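Long-range contacts in enterochelin esterase (Salmonella enterica subsp. enterica serovar Typhimurium, PDB 3MGA), which probably hydrolyses the ester bonds of ferric enterobactin, the iron-loaded siderophore, so that the metal can be released inside the cell: residues R51-Y56 against Q70-I75; S186-I191 against L239-D244; L204-D209 against D257-V262. One frame throughout, in Å; residues are numbered along the deposited sequence.

Contact 1. Residues R51-Y56 against Q70-I75; sequences RRVWVY and QTMARI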
loop_
_atom_site.group_PDB
_atom_site.type_symbol
_atom_site.label_atom_id
_atom_site.label_comp_id
_atom_site.label_asym_id
_atom_site.label_seq_id
_atom_site.Cartn_x
_atom_site.Cartn_y
_atom_site.Cartn_z
ATOM N N ARG A 51 20.025 16.068 -18.075
ATOM C CA ARG A 51 20.169 14.980 -19.040
ATOM C C ARG A 51 18.934 14.069 -19.033
ATOM O O ARG A 51 18.435 13.682 -20.090
ATOM C CB ARG A 51 21.406 14.137 -18.702
ATOM C CG ARG A 51 22.748 14.851 -18.814
ATOM C CD ARG A 51 23.102 15.191 -20.249
ATOM N NE ARG A 51 24.462 15.713 -20.369
ATOM C CZ ARG A 51 25.051 16.027 -21.524
ATOM N NH1 ARG A 51 24.404 15.877 -22.676
ATOM N NH2 ARG A 51 26.296 16.493 -21.528
ATOM N N ARG A 52 18.457 13.718 -17.841
ATOM C CA ARG A 52 17.284 12.833 -17.708
ATOM C C ARG A 52 16.198 13.388 -16.794
ATOM O O ARG A 52 16.440 14.237 -15.943
ATOM C CB ARG A 52 17.701 11.464 -17.147
ATOM C CG ARG A 52 18.684 10.666 -18.001
ATOM C CD ARG A 52 18.076 10.191 -19.318
ATOM N NE ARG A 52 18.989 9.299 -20.034
ATOM C CZ ARG A 52 19.947 9.692 -20.873
ATOM N NH1 ARG A 52 20.149 10.981 -21.131
ATOM N NH2 ARG A 52 20.717 8.783 -21.461
ATOM N N VAL A 53 14.991 12.877 -16.997
ATOM C CA VAL A 53 13.823 13.212 -16.188
ATOM C C VAL A 53 13.017 11.921 -16.181
ATOM O O VAL A 53 12.100 11.747 -16.982
ATOM C CB VAL A 53 12.984 14.351 -16.784
ATOM C CG1 VAL A 53 11.869 14.705 -15.831
ATOM C CG2 VAL A 53 13.853 15.577 -17.072
ATOM N N TRP A 54 13.382 11.007 -15.287
ATOM C CA TRP A 54 12.723 9.706 -15.218
ATOM C C TRP A 54 11.317 9.820 -14.641
ATOM O O TRP A 54 11.063 10.591 -13.713
ATOM C CB TRP A 54 13.558 8.700 -14.410
ATOM C CG TRP A 54 15.006 8.573 -14.876
ATOM C CD1 TRP A 54 16.103 9.154 -14.299
ATOM C CD2 TRP A 54 15.494 7.848 -16.012
ATOM N NE1 TRP A 54 17.234 8.828 -14.996
ATOM C CE2 TRP A 54 16.893 8.026 -16.052
ATOM C CE3 TRP A 54 14.887 7.058 -16.995
ATOM C CZ2 TRP A 54 17.695 7.449 -17.038
ATOM C CZ3 TRP A 54 15.682 6.488 -17.976
ATOM C CH2 TRP A 54 17.074 6.687 -17.992
ATOM N N VAL A 55 10.400 9.060 -15.219
ATOM C CA VAL A 55 9.031 9.045 -14.767
ATOM C C VAL A 55 8.898 7.702 -14.086
ATOM O O VAL A 55 8.950 6.661 -14.742
ATOM C CB VAL A 55 8.060 9.202 -15.955
ATOM C CG1 VAL A 55 6.608 9.174 -15.491
ATOM C CG2 VAL A 55 8.371 10.513 -16.709
ATOM N N TYR A 56 8.785 7.725 -12.762
ATOM C CA TYR A 56 8.688 6.500 -11.978
ATOM C C TYR A 56 7.262 6.346 -11.479
ATOM O O TYR A 56 6.879 6.956 -10.493
ATOM C CB TYR A 56 9.675 6.552 -10.813
ATOM C CG TYR A 56 9.874 5.243 -10.084
ATOM C CD1 TYR A 56 10.853 4.337 -10.498
ATOM C CD2 TYR A 56 9.111 4.919 -8.960
ATOM C CE1 TYR A 56 11.057 3.134 -9.828
ATOM C CE2 TYR A 56 9.306 3.721 -8.280
ATOM C CZ TYR A 56 10.278 2.830 -8.716
ATOM O OH TYR A 56 10.477 1.644 -8.040
ATOM N N GLN A 70 11.994 4.718 -18.151
ATOM C CA GLN A 70 11.359 5.740 -18.977
ATOM C C GLN A 70 11.714 7.140 -18.523
ATOM O O GLN A 70 11.554 7.477 -17.358
ATOM C CB GLN A 70 9.841 5.570 -18.933
ATOM C CG GLN A 70 9.373 4.230 -19.442
ATOM C CD GLN A 70 9.714 4.032 -20.901
ATOM O OE1 GLN A 70 9.533 4.930 -21.714
ATOM N NE2 GLN A 70 10.187 2.844 -21.241
ATOM N N THR A 71 12.193 7.944 -19.462
ATOM C CA THR A 71 12.558 9.328 -19.199
ATOM C C THR A 71 11.785 10.227 -20.137
ATOM O O THR A 71 11.416 9.810 -21.237
ATOM C CB THR A 71 14.059 9.587 -19.436
ATOM O OG1 THR A 71 14.334 10.988 -19.288
ATOM C CG2 THR A 71 14.468 9.149 -20.843
HETATM N N MSE A 72 11.540 11.459 -19.704
HETATM C CA MSE A 72 10.845 12.416 -20.542
HETATM C C MSE A 72 11.811 12.955 -21.602
HETATM O O MSE A 72 13.012 12.648 -21.604
HETATM C CB MSE A 72 10.307 13.593 -19.724
HETATM C CG MSE A 72 9.324 13.234 -18.626
HETATM SE SE MSE A 72 8.464 14.834 -17.915
HETATM C CE MSE A 72 7.334 14.023 -16.549
ATOM N N ALA A 73 11.258 13.752 -22.507
ATOM C CA ALA A 73 12.014 14.392 -23.559
ATOM C C ALA A 73 11.499 15.819 -23.635
ATOM O O ALA A 73 10.294 16.050 -23.467
ATOM C CB ALA A 73 11.807 13.671 -24.882
ATOM N N ARG A 74 12.397 16.776 -23.857
ATOM C CA ARG A 74 11.978 18.172 -23.953
ATOM C C ARG A 74 11.644 18.595 -25.377
ATOM O O ARG A 74 12.268 18.148 -26.341
ATOM C CB ARG A 74 13.009 19.152 -23.365
ATOM C CG ARG A 74 14.429 19.015 -23.871
ATOM C CD ARG A 74 15.171 20.358 -23.806
ATOM N NE ARG A 74 15.038 21.076 -22.534
ATOM C CZ ARG A 74 15.885 21.003 -21.509
ATOM N NH1 ARG A 74 16.968 20.229 -21.560
ATOM N NH2 ARG A 74 15.649 21.719 -20.419
ATOM N N ILE A 75 10.653 19.476 -25.488
ATOM C CA ILE A 75 10.230 19.998 -26.774
ATOM C C ILE A 75 11.292 21.021 -27.152
ATOM O O ILE A 75 11.372 22.084 -26.542
ATOM C CB ILE A 75 8.836 20.671 -26.698
ATOM C CG1 ILE A 75 7.836 19.778 -25.949
ATOM C CG2 ILE A 75 8.334 21.026 -28.093
ATOM C CD1 ILE A 75 7.757 18.363 -26.475
HETATM O O HOH W 1 11.032 4.238 -15.669
#
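Met72 packs its selenomethionine chain against Val53 and Val55 on the buried side of this contact. Its CG lies 3.5 Å from Val55 CG2, the two side chains crossing at about a right angle, while SE reaches Val53 CG1 at 4.0 Å. Phe36 and Trp38 from strand 32-39 and Phe97 from strand 92-100 also touch Met72, which places this side inside the hydrophobic core. Two backbone hydrogen bonds join the segments, Met72 N to Val53 O (2.8 Å) and Val55 N to Gln70 O (2.9 Å); a third runs from Val53 N to a side-chain oxygen, Thr71 OG1 (3.0 Å, 171°). With OG1 anti to its own backbone N (chi1 174°), the Thr71 hydroxyl faces Val53 and in turn donates in plane to a lone pair of Met72 O. Both segments belong to the N-terminal enterochelin esterase domain, of the E-set clan of beta-sandwich folds; strands 52-57 and 73-74 are edge strands of its two antiparallel sheets, and the single bridge between Trp54 and Thr71 links one edge to the other. The other side is partly open to solvent. There Thr71 CB sits over one face of the Trp54 six-membered ring in a CH-pi contact, 4.0 Å from the centroid, and Arg52 CB lies over the same face of the indole, toward its rim. A water accepts from Gln70 N at 2.7 Å and donates weakly to Val55 O.

Contact 2. Residues S186-I191 against L239-D244; sequences SRRVWI and LIDAID
Strand 185-193 runs antiparallel to the end of strand 236-240, with Trp190 and Leu239 as a hydrogen-bonded pair, Val189 and Ile240 as a non-hydrogen-bonded one, and a further bond from Asp241 N to Arg188 O. Past Ile240 the strand gives way to a turn, and here two arginines take over. Arg187 swings CG anti to its backbone N (chi1 172°) and bends at chi3, and its NH1 donates to Asp241 O at 2.8 Å, in the carbonyl plane. Ile243 CD1 rests over the centre of that guanidinium, 3.5 Å above the plane. Arg188 approaches Asp241 side-on: NE and NH2 both donate to OD2, each at 3.1 Å, from the same face of the carboxylate and well above its plane, the two flat groups standing 61° apart. Trp190 CH2 covers the centre of the Arg188 guanidinium. The second carboxylate oxygen, Asp241 OD1, accepts from Ile243 N (2.8 Å) in an Asx turn, which leaves the aspartate holding both the turn and the arginine. Trp190 CB meets Leu239 CB at 4.0 Å. Both arginines have further acid partners, Arg187 in Glu251 and Arg188 in Glu215. Helix 210-216 packs on Trp190 and Leu239 through Ala214, helix 256-273 brings Leu266 against Val189 and Ile240, and strands 174-180, 185-193 and 236-240 make up the antiparallel margin of this alpha/beta-hydrolase sheet.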
loop_
_atom_site.group_PDB
_atom_site.type_symbol
_atom_site.label_atom_id
_atom_site.label_comp_id
_atom_site.label_asym_id
_atom_site.label_seq_id
_atom_site.Cartn_x
_atom_site.Cartn_y
_atom_site.Cartn_z
ATOM N N SER A 186 11.466 -1.084 22.187
ATOM C CA SER A 186 10.353 -0.167 22.459
ATOM C C SER A 186 9.790 0.324 21.138
ATOM O O SER A 186 10.494 0.345 20.126
ATOM C CB SER A 186 10.796 1.009 23.330
ATOM O OG SER A 186 11.252 0.543 24.597
ATOM N N ARG A 187 8.546 0.790 21.162
ATOM C CA ARG A 187 7.869 1.167 19.934
ATOM C C ARG A 187 6.589 1.948 20.187
ATOM O O ARG A 187 5.972 1.779 21.211
ATOM C CB ARG A 187 7.516 -0.167 19.321
ATOM C CG ARG A 187 6.661 -0.240 18.152
ATOM C CD ARG A 187 6.149 -1.665 18.129
ATOM N NE ARG A 187 7.233 -2.639 18.316
ATOM C CZ ARG A 187 7.865 -3.279 17.334
ATOM N NH1 ARG A 187 7.520 -3.096 16.058
ATOM N NH2 ARG A 187 8.833 -4.139 17.636
ATOM N N ARG A 188 6.184 2.776 19.228
ATOM C CA ARG A 188 4.957 3.552 19.336
ATOM C C ARG A 188 3.783 2.758 18.816
ATOM O O ARG A 188 3.908 2.023 17.831
ATOM C CB ARG A 188 5.006 4.817 18.470
ATOM C CG ARG A 188 6.008 5.871 18.860
ATOM C CD ARG A 188 6.073 6.956 17.776
ATOM N NE ARG A 188 6.582 6.449 16.499
ATOM C CZ ARG A 188 6.677 7.163 15.376
ATOM N NH1 ARG A 188 6.287 8.436 15.341
ATOM N NH2 ARG A 188 7.160 6.597 14.270
ATOM N N VAL A 189 2.640 2.938 19.472
ATOM C CA VAL A 189 1.384 2.345 19.042
ATOM C C VAL A 189 0.328 3.459 19.142
ATOM O O VAL A 189 0.354 4.281 20.075
ATOM C CB VAL A 189 0.981 1.120 19.877
ATOM C CG1 VAL A 189 2.015 -0.006 19.705
ATOM C CG2 VAL A 189 0.805 1.497 21.358
ATOM N N TRP A 190 -0.565 3.525 18.164
ATOM C CA TRP A 190 -1.611 4.535 18.172
ATOM C C TRP A 190 -2.966 3.890 18.438
ATOM O O TRP A 190 -3.232 2.777 18.000
ATOM C CB TRP A 190 -1.653 5.281 16.848
ATOM C CG TRP A 190 -0.491 6.180 16.575
ATOM C CD1 TRP A 190 -0.442 7.532 16.775
ATOM C CD2 TRP A 190 0.772 5.817 16.003
ATOM N NE1 TRP A 190 0.775 8.032 16.368
ATOM C CE2 TRP A 190 1.540 6.996 15.899
ATOM C CE3 TRP A 190 1.328 4.614 15.566
ATOM C CZ2 TRP A 190 2.830 7.001 15.388
ATOM C CZ3 TRP A 190 2.615 4.620 15.060
ATOM C CH2 TRP A 190 3.348 5.804 14.974
ATOM N N ILE A 191 -3.831 4.593 19.152
ATOM C CA ILE A 191 -5.144 4.059 19.467
ATOM C C ILE A 191 -6.240 5.025 19.074
ATOM O O ILE A 191 -6.264 6.154 19.538
ATOM C CB ILE A 191 -5.298 3.777 20.972
ATOM C CG1 ILE A 191 -4.252 2.776 21.456
ATOM C CG2 ILE A 191 -6.690 3.222 21.270
ATOM C CD1 ILE A 191 -4.345 2.491 22.965
ATOM N N LEU A 239 -2.709 0.970 15.744
ATOM C CA LEU A 239 -1.673 1.065 14.719
ATOM C C LEU A 239 -0.332 0.797 15.355
ATOM O O LEU A 239 0.044 1.483 16.307
ATOM C CB LEU A 239 -1.683 2.425 14.033
ATOM C CG LEU A 239 -2.787 2.676 13.001
ATOM C CD1 LEU A 239 -4.174 2.420 13.546
ATOM C CD2 LEU A 239 -2.654 4.113 12.505
ATOM N N ILE A 240 0.390 -0.198 14.836
ATOM C CA ILE A 240 1.687 -0.553 15.403
ATOM C C ILE A 240 2.846 -0.098 14.521
ATOM O O ILE A 240 2.881 -0.375 13.329
ATOM C CB ILE A 240 1.809 -2.062 15.654
ATOM C CG1 ILE A 240 0.599 -2.586 16.434
ATOM C CG2 ILE A 240 3.099 -2.362 16.411
ATOM C CD1 ILE A 240 0.656 -4.078 16.682
ATOM N N ASP A 241 3.798 0.593 15.132
ATOM C CA ASP A 241 4.979 1.095 14.435
ATOM C C ASP A 241 5.895 -0.077 14.138
ATOM O O ASP A 241 6.204 -0.868 15.041
ATOM C CB ASP A 241 5.704 2.095 15.343
ATOM C CG ASP A 241 6.836 2.822 14.657
ATOM O OD1 ASP A 241 7.141 2.545 13.486
ATOM O OD2 ASP A 241 7.434 3.697 15.310
ATOM N N ALA A 242 6.305 -0.205 12.878
ATOM C CA ALA A 242 7.227 -1.264 12.462
ATOM C C ALA A 242 8.666 -0.888 12.837
ATOM O O ALA A 242 9.580 -1.707 12.702
ATOM C CB ALA A 242 7.124 -1.514 10.952
ATOM N N ILE A 243 8.848 0.362 13.271
ATOM C CA ILE A 243 10.140 0.913 13.707
ATOM C C ILE A 243 11.041 1.320 12.547
ATOM O O ILE A 243 11.277 2.502 12.318
ATOM C CB ILE A 243 10.926 -0.050 14.654
ATOM C CG1 ILE A 243 10.078 -0.437 15.865
ATOM C CG2 ILE A 243 12.218 0.602 15.108
ATOM C CD1 ILE A 243 10.812 -1.304 16.864
ATOM N N ASP A 244 11.554 0.338 11.827
ATOM C CA ASP A 244 12.446 0.602 10.704
ATOM C C ASP A 244 12.540 -0.647 9.843
ATOM O O ASP A 244 11.978 -1.679 10.193
ATOM C CB ASP A 244 13.828 1.061 11.206
ATOM C CG ASP A 244 14.460 0.074 12.177
ATOM O OD1 ASP A 244 13.984 -1.078 12.250
ATOM O OD2 ASP A 244 15.439 0.448 12.862
HETATM O O HOH W 2 8.608 -4.155 13.112
#

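Contact 3. Residues L204-D209 against D257-V262; sequences LAILLD and DFWLAV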
loop_
_atom_site.group_PDB
_atom_site.type_symbol
_atom_site.label_atom_id
_atom_site.label_comp_id
_atom_site.label_asym_id
_atom_site.label_seq_id
_atom_site.Cartn_x
_atom_site.Cartn_y
_atom_site.Cartn_z
ATOM N N LEU A 204 -11.849 -5.054 17.670
ATOM C CA LEU A 204 -10.484 -4.557 17.654
ATOM C C LEU A 204 -9.931 -4.838 16.262
ATOM O O LEU A 204 -10.158 -5.922 15.702
ATOM C CB LEU A 204 -9.611 -5.298 18.666
ATOM C CG LEU A 204 -8.098 -5.026 18.550
ATOM C CD1 LEU A 204 -7.779 -3.557 18.860
ATOM C CD2 LEU A 204 -7.301 -5.936 19.477
ATOM N N ALA A 205 -9.199 -3.868 15.720
ATOM C CA ALA A 205 -8.586 -3.996 14.415
ATOM C C ALA A 205 -7.134 -3.572 14.537
ATOM O O ALA A 205 -6.844 -2.444 14.944
ATOM C CB ALA A 205 -9.322 -3.121 13.385
ATOM N N ILE A 206 -6.218 -4.478 14.206
ATOM C CA ILE A 206 -4.803 -4.163 14.273
ATOM C C ILE A 206 -4.242 -3.844 12.895
ATOM O O ILE A 206 -4.361 -4.636 11.957
ATOM C CB ILE A 206 -3.998 -5.310 14.875
ATOM C CG1 ILE A 206 -4.440 -5.562 16.318
ATOM C CG2 ILE A 206 -2.512 -4.984 14.842
ATOM C CD1 ILE A 206 -3.676 -6.694 16.989
ATOM N N LEU A 207 -3.632 -2.670 12.778
ATOM C CA LEU A 207 -3.025 -2.249 11.529
ATOM C C LEU A 207 -1.514 -2.181 11.647
ATOM O O LEU A 207 -0.968 -1.405 12.439
ATOM C CB LEU A 207 -3.589 -0.915 11.046
ATOM C CG LEU A 207 -4.973 -0.917 10.382
ATOM C CD1 LEU A 207 -6.066 -1.435 11.292
ATOM C CD2 LEU A 207 -5.304 0.487 9.924
ATOM N N LEU A 208 -0.840 -2.998 10.845
ATOM C CA LEU A 208 0.609 -3.029 10.829
ATOM C C LEU A 208 1.084 -1.811 10.034
ATOM O O LEU A 208 0.272 -1.142 9.392
ATOM C CB LEU A 208 1.100 -4.349 10.248
ATOM C CG LEU A 208 0.653 -5.568 11.061
ATOM C CD1 LEU A 208 0.976 -6.868 10.320
ATOM C CD2 LEU A 208 1.271 -5.559 12.487
ATOM N N ASP A 209 2.384 -1.518 10.075
ATOM C CA ASP A 209 2.916 -0.319 9.428
ATOM C C ASP A 209 2.112 0.892 9.909
ATOM O O ASP A 209 1.743 1.779 9.136
ATOM C CB ASP A 209 2.927 -0.462 7.908
ATOM C CG ASP A 209 4.021 -1.412 7.421
ATOM O OD1 ASP A 209 5.169 -1.288 7.895
ATOM O OD2 ASP A 209 3.752 -2.261 6.550
ATOM N N ASP A 257 7.443 -14.500 17.755
ATOM C CA ASP A 257 7.580 -13.599 18.909
ATOM C C ASP A 257 6.809 -12.307 18.761
ATOM O O ASP A 257 6.253 -11.812 19.731
ATOM C CB ASP A 257 9.047 -13.310 19.238
ATOM C CG ASP A 257 9.705 -14.447 19.987
ATOM O OD1 ASP A 257 8.992 -15.418 20.331
ATOM O OD2 ASP A 257 10.928 -14.361 20.257
ATOM N N PHE A 258 6.762 -11.757 17.555
ATOM C CA PHE A 258 6.028 -10.519 17.349
ATOM C C PHE A 258 4.576 -10.685 17.797
ATOM O O PHE A 258 4.077 -9.901 18.600
ATOM C CB PHE A 258 6.084 -10.073 15.893
ATOM C CG PHE A 258 5.278 -8.842 15.613
ATOM C CD1 PHE A 258 5.772 -7.586 15.928
ATOM C CD2 PHE A 258 4.021 -8.933 15.037
ATOM C CE1 PHE A 258 5.032 -6.451 15.672
ATOM C CE2 PHE A 258 3.277 -7.792 14.782
ATOM C CZ PHE A 258 3.789 -6.552 15.099
ATOM N N TRP A 259 3.917 -11.726 17.291
ATOM C CA TRP A 259 2.514 -11.973 17.632
ATOM C C TRP A 259 2.295 -12.489 19.044
ATOM O O TRP A 259 1.249 -12.215 19.633
ATOM C CB TRP A 259 1.852 -12.867 16.591
ATOM C CG TRP A 259 1.696 -12.140 15.314
ATOM C CD1 TRP A 259 2.410 -12.318 14.169
ATOM C CD2 TRP A 259 0.819 -11.036 15.077
ATOM N NE1 TRP A 259 1.997 -11.424 13.218
ATOM C CE2 TRP A 259 1.022 -10.622 13.751
ATOM C CE3 TRP A 259 -0.139 -10.377 15.854
ATOM C CZ2 TRP A 259 0.298 -9.580 13.175
ATOM C CZ3 TRP A 259 -0.854 -9.344 15.289
ATOM C CH2 TRP A 259 -0.627 -8.950 13.959
ATOM N N LEU A 260 3.260 -13.232 19.584
ATOM C CA LEU A 260 3.162 -13.678 20.969
ATOM C C LEU A 260 3.210 -12.430 21.843
ATOM O O LEU A 260 2.387 -12.259 22.727
ATOM C CB LEU A 260 4.303 -14.623 21.350
ATOM C CG LEU A 260 4.259 -16.056 20.827
ATOM C CD1 LEU A 260 5.567 -16.754 21.104
ATOM C CD2 LEU A 260 3.074 -16.840 21.435
ATOM N N ALA A 261 4.179 -11.559 21.565
ATOM C CA ALA A 261 4.363 -10.319 22.306
ATOM C C ALA A 261 3.134 -9.414 22.261
ATOM O O ALA A 261 2.765 -8.820 23.275
ATOM C CB ALA A 261 5.583 -9.564 21.760
ATOM N N VAL A 262 2.522 -9.290 21.079
ATOM C CA VAL A 262 1.326 -8.470 20.912
ATOM C C VAL A 262 0.172 -8.955 21.800
ATOM O O VAL A 262 -0.550 -8.151 22.398
ATOM C CB VAL A 262 0.868 -8.443 19.432
ATOM C CG1 VAL A 262 -0.584 -8.006 19.303
ATOM C CG2 VAL A 262 1.804 -7.562 18.594
#
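Trp259 receives Leu208 CD1 and Ile206 CD1 at the edge of its indole, near the ring plane, while one face of the ring is met toward the rim by Phe258 CD2 from the preceding helix residue. Leu208 and Trp259 come tip to tip, Leu208 CD1 standing 4.0 Å from Trp259 CZ2. The Phe258 ring carries Val262 CG2 over the rim of one face and Trp259 CD1 at its edge. Leu208 reaches it too, with CD2 at 3.8 Å from Phe258 CZ, the two side chains sliding past each other in opposite directions. This is strand-to-helix packing in an alpha/beta-hydrolase domain: strand 204-207 lies within the mixed central sheet, and helix 256-273 covers one of its faces through Phe258 and Val262, one turn apart, and Trp259 beside them. Ile206 makes the contact from the strand itself, Leu208 from just past its end. The Ile206 chain is extended at chi2 (180°), carrying CD1 to Val262 CG1 tip to tip at 4.1 Å and to Trp259 CZ3 at 4.2 Å. All five side chains are buried, and the contact is entirely apolar. The indole nitrogen turns elsewhere, Trp259 NE1 being hydrogen-bonded to Ser294 OG on helix 290-301. Leu208 also touches Ser294 and the residues of the GxSxG pattern (Gly287, Ser289, Gly291), which is consistent with a nucleophile elbow, and Phe306 meets the Trp259 ring edge-to-face.

In the fold
Contacts 2 and 3 form one continuous piece of the esterase domain, their centres about 10 Å apart. Strands 236-240 and 204-207 are neighbours in the central sheet, where Ile240 N probably bonds to Leu207 O at 3.0 Å. Ile240 CD1 bridges the two, packing on Ile206 CG2 (3.8 Å) and Val262 CG2. Along the chain their segments alternate. Contact 1 belongs to the separate N-terminal domain, its centre about 38 Å from that of contact 2 and 42 Å from that of contact 3; its nearest atoms stay about 18 Å from contact 2 and about 17 Å from contact 3. Contact 3 borders the GxSxG pattern, probably the nucleophile elbow.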